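Local structure of prenylcyclase (Actinoplanes teichomyceticus, 6IJ1) at residues G79-S84 against D92-V97; G127-Y132 against C159-V164. The protein probably cyclises an isoprenoid chain, although its substrate and product remain to be established. All blocks are in the same frame, centred on the assembly; numbering follows the deposited sequence.

Interaction 1: G79-S84 against D92-V97; sequences GGWNYS and DSTGWV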
ATOM      1  N   GLY A  79       8.608 -18.155   5.145  1.00 18.75           N
ATOM      2  CA  GLY A  79       7.571 -17.455   5.890  1.00 18.82           C
ATOM      3  C   GLY A  79       6.886 -16.355   5.092  1.00 20.73           C
ATOM      4  O   GLY A  79       5.875 -15.836   5.540  1.00 18.17           O
ATOM      5  N   GLY A  80       7.374 -16.041   3.891  1.00 17.96           N
ATOM      6  CA  GLY A  80       6.962 -14.855   3.156  1.00 17.44           C
ATOM      7  C   GLY A  80       6.069 -15.101   1.953  1.00 19.25           C
ATOM      8  O   GLY A  80       5.826 -16.233   1.493  1.00 18.18           O
ATOM      9  N   TRP A  81       5.564 -13.980   1.410  1.00 17.68           N
ATOM     10  CA  TRP A  81       4.842 -13.943   0.134  1.00 17.08           C
ATOM     11  C   TRP A  81       5.512 -12.926  -0.768  1.00 15.45           C
ATOM     12  O   TRP A  81       6.431 -12.235  -0.340  1.00 16.60           O
ATOM     13  CB  TRP A  81       3.408 -13.555   0.361  1.00 17.34           C
ATOM     14  CG  TRP A  81       2.549 -14.643   0.985  1.00 15.50           C
ATOM     15  CD1 TRP A  81       1.648 -15.456   0.331  1.00 17.65           C
ATOM     16  CD2 TRP A  81       2.414 -14.920   2.396  1.00 17.06           C
ATOM     17  NE1 TRP A  81       1.008 -16.276   1.280  1.00 19.29           N
ATOM     18  CE2 TRP A  81       1.460 -15.948   2.518  1.00 15.90           C
ATOM     19  CE3 TRP A  81       3.018 -14.396   3.548  1.00 19.68           C
ATOM     20  CZ2 TRP A  81       1.056 -16.457   3.781  1.00 19.03           C
ATOM     21  CZ3 TRP A  81       2.626 -14.922   4.823  1.00 20.58           C
ATOM     22  CH2 TRP A  81       1.668 -15.930   4.889  1.00 18.75           C
ATOM     23  N   ASN A  82       5.054 -12.859  -2.047  1.00 17.12           N
ATOM     24  CA  ASN A  82       5.796 -12.098  -3.065  1.00 15.81           C
ATOM     25  C   ASN A  82       4.863 -11.322  -3.989  1.00 16.89           C
ATOM     26  O   ASN A  82       3.652 -11.406  -3.913  1.00 19.11           O
ATOM     27  CB  ASN A  82       6.737 -13.035  -3.862  1.00 20.49           C
ATOM     28  CG  ASN A  82       6.010 -14.205  -4.445  1.00 18.95           C
ATOM     29  OD1 ASN A  82       4.864 -14.139  -4.885  1.00 21.50           O
ATOM     30  ND2 ASN A  82       6.708 -15.327  -4.451  1.00 25.17           N
ATOM     31  N   TYR A  83       5.484 -10.519  -4.876  1.00 14.67           N
ATOM     32  CA  TYR A  83       4.713  -9.895  -5.949  1.00 16.62           C
ATOM     33  C   TYR A  83       4.063 -10.970  -6.791  1.00 14.80           C
ATOM     34  O   TYR A  83       2.870 -10.916  -7.087  1.00 16.70           O
ATOM     35  CB  TYR A  83       5.699  -9.024  -6.808  1.00 16.98           C
ATOM     36  CG  TYR A  83       5.178  -8.457  -8.162  1.00 19.52           C
ATOM     37  CD1 TYR A  83       5.099  -9.266  -9.315  1.00 27.20           C
ATOM     38  CD2 TYR A  83       4.765  -7.156  -8.269  1.00 17.87           C
ATOM     39  CE1 TYR A  83       4.618  -8.762 -10.521  1.00 29.40           C
ATOM     40  CE2 TYR A  83       4.295  -6.637  -9.479  1.00 20.18           C
ATOM     41  CZ  TYR A  83       4.226  -7.442 -10.596  1.00 25.60           C
ATOM     42  OH  TYR A  83       3.746  -6.913 -11.773  1.00 43.51           O
ATOM     43  N   SER A  84       4.893 -11.922  -7.244  1.00 17.16           N
ATOM     44  CA  SER A  84       4.468 -13.132  -7.936  1.00 18.79           C
ATOM     45  C   SER A  84       5.688 -14.038  -7.892  1.00 18.75           C
ATOM     46  O   SER A  84       6.740 -13.640  -7.397  1.00 18.20           O
ATOM     47  CB  SER A  84       4.056 -12.851  -9.389  1.00 21.30           C
ATOM     48  OG  SER A  84       5.247 -12.644 -10.146  1.00 20.63           O
ATOM     49  N   ASP A  92       6.800  -6.244   2.214  1.00 14.08           N
ATOM     50  CA  ASP A  92       5.520  -5.562   2.016  1.00 12.94           C
ATOM     51  C   ASP A  92       4.411  -6.559   1.652  1.00 13.50           C
ATOM     52  O   ASP A  92       3.351  -6.557   2.270  1.00 14.03           O
ATOM     53  CB  ASP A  92       5.683  -4.484   0.926  1.00 13.58           C
ATOM     54  CG  ASP A  92       4.558  -3.464   0.953  1.00 15.38           C
ATOM     55  OD1 ASP A  92       4.285  -2.893   2.031  1.00 16.57           O
ATOM     56  OD2 ASP A  92       3.879  -3.296  -0.095  1.00 17.52           O
ATOM     57  N   SER A  93       4.633  -7.424   0.656  1.00 12.95           N
ATOM     58  CA  SER A  93       3.635  -8.426   0.304  1.00 13.48           C
ATOM     59  C   SER A  93       3.259  -9.298   1.526  1.00 13.06           C
ATOM     60  O   SER A  93       2.077  -9.552   1.794  1.00 14.81           O
ATOM     61  CB  SER A  93       4.160  -9.351  -0.835  1.00 16.61           C
ATOM     62  OG  SER A  93       4.507  -8.552  -1.972  1.00 18.33           O
ATOM     63  N   THR A  94       4.281  -9.717   2.293  1.00 14.40           N
ATOM     64  CA  THR A  94       4.035 -10.506   3.494  1.00 15.24           C
ATOM     65  C   THR A  94       3.171  -9.716   4.462  1.00 14.22           C
ATOM     66  O   THR A  94       2.221 -10.249   5.033  1.00 14.98           O
ATOM     67  CB  THR A  94       5.357 -10.861   4.117  1.00 13.56           C
ATOM     68  OG1 THR A  94       6.118 -11.619   3.123  1.00 15.52           O
ATOM     69  CG2 THR A  94       5.207 -11.657   5.399  1.00 15.28           C
ATOM     70  N   GLY A  95       3.486  -8.432   4.619  1.00 13.70           N
ATOM     71  CA  GLY A  95       2.684  -7.604   5.530  1.00 13.37           C
ATOM     72  C   GLY A  95       1.237  -7.484   5.088  1.00 13.18           C
ATOM     73  O   GLY A  95       0.322  -7.517   5.934  1.00 14.77           O
ATOM     74  N   TRP A  96       0.960  -7.369   3.780  1.00 12.97           N
ATOM     75  CA  TRP A  96      -0.433  -7.310   3.353  1.00 12.57           C
ATOM     76  C   TRP A  96      -1.192  -8.614   3.642  1.00 13.55           C
ATOM     77  O   TRP A  96      -2.379  -8.559   3.943  1.00 14.09           O
ATOM     78  CB  TRP A  96      -0.607  -6.956   1.846  1.00 14.37           C
ATOM     79  CG  TRP A  96      -0.126  -5.567   1.557  1.00 14.16           C
ATOM     80  CD1 TRP A  96       1.030  -5.198   0.914  1.00 14.45           C
ATOM     81  CD2 TRP A  96      -0.777  -4.367   1.945  1.00 11.89           C
ATOM     82  NE1 TRP A  96       1.152  -3.818   0.913  1.00 13.54           N
ATOM     83  CE2 TRP A  96       0.070  -3.282   1.564  1.00 12.47           C
ATOM     84  CE3 TRP A  96      -1.979  -4.107   2.615  1.00 13.67           C
ATOM     85  CZ2 TRP A  96      -0.260  -1.960   1.816  1.00 13.50           C
ATOM     86  CZ3 TRP A  96      -2.327  -2.773   2.882  1.00 13.41           C
ATOM     87  CH2 TRP A  96      -1.439  -1.716   2.486  1.00 13.63           C
ATOM     88  N   VAL A  97      -0.529  -9.789   3.489  1.00 13.41           N
ATOM     89  CA  VAL A  97      -1.194 -11.047   3.822  1.00 13.89           C
ATOM     90  C   VAL A  97      -1.492 -11.100   5.308  1.00 14.29           C
ATOM     91  O   VAL A  97      -2.604 -11.485   5.706  1.00 15.70           O
ATOM     92  CB  VAL A  97      -0.331 -12.234   3.371  1.00 13.96           C
ATOM     93  CG1 VAL A  97      -1.075 -13.538   3.779  1.00 15.73           C
ATOM     94  CG2 VAL A  97      -0.130 -12.151   1.844  1.00 14.30           C
TER
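The W81 indole lies broadside to V97 on helix 91-104, and this is the tightly packed half of the contact. V97 CG1, anti to the backbone N (chi1 179°), sits 3.6 Å from the centroid of the W81 six-membered ring, 13° off its normal, a CH-pi contact. V97 CG2 spreads over the five-membered part, 3.8 Å from W81 CG, while T94 CG2 comes in at the indole edge, close to the plane, 4.0 Å from W81 CE3. The ring is also tied down by its NE1, which bonds to L71 O. Beside it, W81 N donates a 3.0 Å hydrogen bond to T94 OG1, nearly straight at 169°. That hydroxyl also bonds to D90 O, so it links loop and helix backbone. G80 CA lies just 3.3 Å from T94 OG1, where a side-chain carbon on G80 would be cramped. Further along, the fit slackens. S93 OG reaches the N82 backbone only by packing, 3.4 Å from N82 C, and finds its hydrogen-bond partner in D90. The partly exposed N82 and Y83 lead off from the helix: N82 ND2 bonds to E89, and Y83 OH to G38 O and L36 N. Q75, G79 and W81 fit the Q-x-x-x-G-x-W pattern, with Q75 NE2 bonded to G79 O and W81 packed on Q75, consistent with a QW motif as in squalene and other triterpene cyclases.

Interaction 2: G127-Y132 against C159-V164; sequences GLVSTY and CVTAAV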
ATOM      1  N   GLY A 127      15.123   0.975  13.121  1.00 18.60           N
ATOM      2  CA  GLY A 127      13.694   0.778  13.276  1.00 19.60           C
ATOM      3  C   GLY A 127      12.939   0.685  11.975  1.00 21.77           C
ATOM      4  O   GLY A 127      11.813   0.199  11.980  1.00 20.69           O
ATOM      5  N   LEU A 128      13.535   1.117  10.868  1.00 18.15           N
ATOM      6  CA  LEU A 128      12.852   0.920   9.590  1.00 16.80           C
ATOM      7  C   LEU A 128      12.922  -0.521   9.115  1.00 16.37           C
ATOM      8  O   LEU A 128      13.805  -1.310   9.485  1.00 19.18           O
ATOM      9  CB  LEU A 128      13.449   1.813   8.520  1.00 15.37           C
ATOM     10  CG  LEU A 128      13.338   3.304   8.880  1.00 18.05           C
ATOM     11  CD1 LEU A 128      13.932   4.111   7.706  1.00 21.29           C
ATOM     12  CD2 LEU A 128      11.913   3.741   9.195  1.00 18.42           C
ATOM     13  N   VAL A 129      11.950  -0.877   8.275  1.00 15.18           N
ATOM     14  CA  VAL A 129      11.804  -2.195   7.692  1.00 15.44           C
ATOM     15  C   VAL A 129      12.202  -2.131   6.226  1.00 15.42           C
ATOM     16  O   VAL A 129      11.733  -1.245   5.498  1.00 16.22           O
ATOM     17  CB  VAL A 129      10.358  -2.686   7.830  1.00 14.54           C
ATOM     18  CG1 VAL A 129      10.190  -4.060   7.271  1.00 15.91           C
ATOM     19  CG2 VAL A 129       9.920  -2.691   9.331  1.00 17.61           C
ATOM     20  N   SER A 130      13.095  -3.029   5.810  1.00 15.59           N
ATOM     21  CA  SER A 130      13.452  -3.077   4.404  1.00 14.16           C
ATOM     22  C   SER A 130      12.476  -3.955   3.639  1.00 15.74           C
ATOM     23  O   SER A 130      11.869  -4.877   4.174  1.00 16.19           O
ATOM     24  CB  SER A 130      14.869  -3.623   4.185  1.00 15.96           C
ATOM     25  OG  SER A 130      14.991  -4.959   4.685  1.00 18.63           O
ATOM     26  N   THR A 131      12.416  -3.741   2.304  1.00 14.66           N
ATOM     27  CA  THR A 131      11.556  -4.613   1.517  1.00 13.81           C
ATOM     28  C   THR A 131      12.155  -6.024   1.369  1.00 14.75           C
ATOM     29  O   THR A 131      11.418  -7.031   1.321  1.00 14.77           O
ATOM     30  CB  THR A 131      11.350  -3.957   0.138  1.00 15.27           C
ATOM     31  OG1 THR A 131      10.697  -2.709   0.346  1.00 15.03           O
ATOM     32  CG2 THR A 131      10.466  -4.800  -0.757  1.00 17.31           C
ATOM     33  N   TYR A 132      13.470  -6.089   1.204  1.00 16.51           N
ATOM     34  CA  TYR A 132      14.177  -7.338   1.016  1.00 16.67           C
ATOM     35  C   TYR A 132      15.334  -7.421   2.013  1.00 15.96           C
ATOM     36  O   TYR A 132      15.822  -6.414   2.520  1.00 16.89           O
ATOM     37  CB  TYR A 132      14.781  -7.416  -0.427  1.00 16.74           C
ATOM     38  CG  TYR A 132      13.752  -7.348  -1.530  1.00 16.39           C
ATOM     39  CD1 TYR A 132      13.031  -8.461  -1.914  1.00 18.34           C
ATOM     40  CD2 TYR A 132      13.548  -6.119  -2.207  1.00 18.35           C
ATOM     41  CE1 TYR A 132      12.109  -8.332  -2.941  1.00 20.94           C
ATOM     42  CE2 TYR A 132      12.636  -6.032  -3.250  1.00 20.98           C
ATOM     43  CZ  TYR A 132      11.946  -7.146  -3.583  1.00 21.47           C
ATOM     44  OH  TYR A 132      11.045  -6.947  -4.628  1.00 34.75           O
ATOM     45  N   CYS A 159       7.788   3.638   3.339  1.00 14.31           N
ATOM     46  CA  CYS A 159       6.439   3.187   2.947  1.00 14.30           C
ATOM     47  C   CYS A 159       6.116   1.776   3.434  1.00 14.20           C
ATOM     48  O   CYS A 159       5.000   1.517   3.882  1.00 15.25           O
ATOM     49  CB  CYS A 159       6.320   3.264   1.390  1.00 14.06           C
ATOM     50  SG  CYS A 159       7.776   2.531   0.505  1.00 13.99           S
ATOM     51  N   VAL A 160       7.099   0.872   3.367  1.00 14.31           N
ATOM     52  CA  VAL A 160       6.892  -0.485   3.876  1.00 12.23           C
ATOM     53  C   VAL A 160       6.790  -0.440   5.383  1.00 13.63           C
ATOM     54  O   VAL A 160       5.932  -1.109   5.977  1.00 14.36           O
ATOM     55  CB  VAL A 160       8.062  -1.360   3.403  1.00 12.52           C
ATOM     56  CG1 VAL A 160       7.949  -2.754   4.018  1.00 15.43           C
ATOM     57  CG2 VAL A 160       8.066  -1.409   1.831  1.00 13.81           C
ATOM     58  N   THR A 161       7.651   0.364   6.019  1.00 13.78           N
ATOM     59  CA  THR A 161       7.574   0.499   7.483  1.00 13.79           C
ATOM     60  C   THR A 161       6.217   1.034   7.881  1.00 14.59           C
ATOM     61  O   THR A 161       5.598   0.544   8.846  1.00 14.52           O
ATOM     62  CB  THR A 161       8.656   1.437   7.961  1.00 13.66           C
ATOM     63  OG1 THR A 161       9.924   1.001   7.484  1.00 14.61           O
ATOM     64  CG2 THR A 161       8.700   1.527   9.503  1.00 14.85           C
ATOM     65  N   ALA A 162       5.718   2.036   7.149  1.00 13.36           N
ATOM     66  CA  ALA A 162       4.415   2.615   7.475  1.00 14.49           C
ATOM     67  C   ALA A 162       3.314   1.579   7.430  1.00 14.17           C
ATOM     68  O   ALA A 162       2.413   1.616   8.264  1.00 15.55           O
ATOM     69  CB  ALA A 162       4.113   3.762   6.481  1.00 14.39           C
ATOM     70  N   ALA A 163       3.357   0.654   6.472  1.00 13.45           N
ATOM     71  CA  ALA A 163       2.345  -0.398   6.373  1.00 11.13           C
ATOM     72  C   ALA A 163       2.498  -1.409   7.491  1.00 14.33           C
ATOM     73  O   ALA A 163       1.514  -1.692   8.208  1.00 15.30           O
ATOM     74  CB  ALA A 163       2.476  -1.102   5.005  1.00 14.31           C
ATOM     75  N   VAL A 164       3.687  -2.015   7.616  1.00 14.26           N
ATOM     76  CA  VAL A 164       3.765  -3.145   8.562  1.00 14.16           C
ATOM     77  C   VAL A 164       3.664  -2.720  10.030  1.00 15.90           C
ATOM     78  O   VAL A 164       3.301  -3.554  10.866  1.00 15.16           O
ATOM     79  CB  VAL A 164       5.017  -3.982   8.334  1.00 16.00           C
ATOM     80  CG1 VAL A 164       5.030  -4.543   6.861  1.00 16.32           C
ATOM     81  CG2 VAL A 164       6.285  -3.272   8.673  1.00 18.84           C
TER
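V129 on the loop and T161 on helix 158-164 point toward each other, their side chains set oblique to one another. V129 N donates to T161 OG1 over 2.9 Å in an almost perfectly straight bond (175°). With chi1 at -54°, T161 OG1 stands anti to its own carbonyl carbon, where it also bonds to H157 O and so grips the helix and the loop together. The branches of V129 divide between two valines one helical turn apart: CG2 meets V164 CG2 at 3.7 Å, again at a slant, whereas CG1 lies 4.2 Å from V160 CG1, the two side chains being roughly perpendicular. V160 CG2 in turn touches T131 OG1 at 3.3 Å, also at about a right angle; that hydroxyl is bonded to H157 ND1 and W194 NE1. At the other end L128 lies across T161, its CD2 3.9 Å from T161 CG2. A valine in place of T161 would probably leave V129 N without its acceptor in the helix and deprive H157 O of its hydroxyl partner, weakening the hold on the loop. Seven of the eight touching residues are buried. Helix 173-182 closes over the contact, V176 meeting both V129 and T161 and L180 meeting T161, while helix 91-104 borders it where A91 packs on V129 and D92 on V160.

Overall arrangement
Interaction 1 closes before interaction 2 opens along the chain, yet their centres lie about 12 Å apart and their helices touch: D92 OD1 is 3.9 Å from A163 CB, and G95 CA is 4.1 Å from V164 CG1. Helices 91-104 and 158-164 thus pack as neighbours, each with its own loop segment clasped alongside. The scheme repeats: a glycine-started segment delivers a backbone N-H to a threonine hydroxyl that also bonds to the carbonyl four residues earlier. A backbone bond between T131 and A91 couples loop 127-132 to the start of helix 91-104. Such repetition is consistent with the alpha/alpha barrel of triterpene cyclases and related prenyltransferase-like domains.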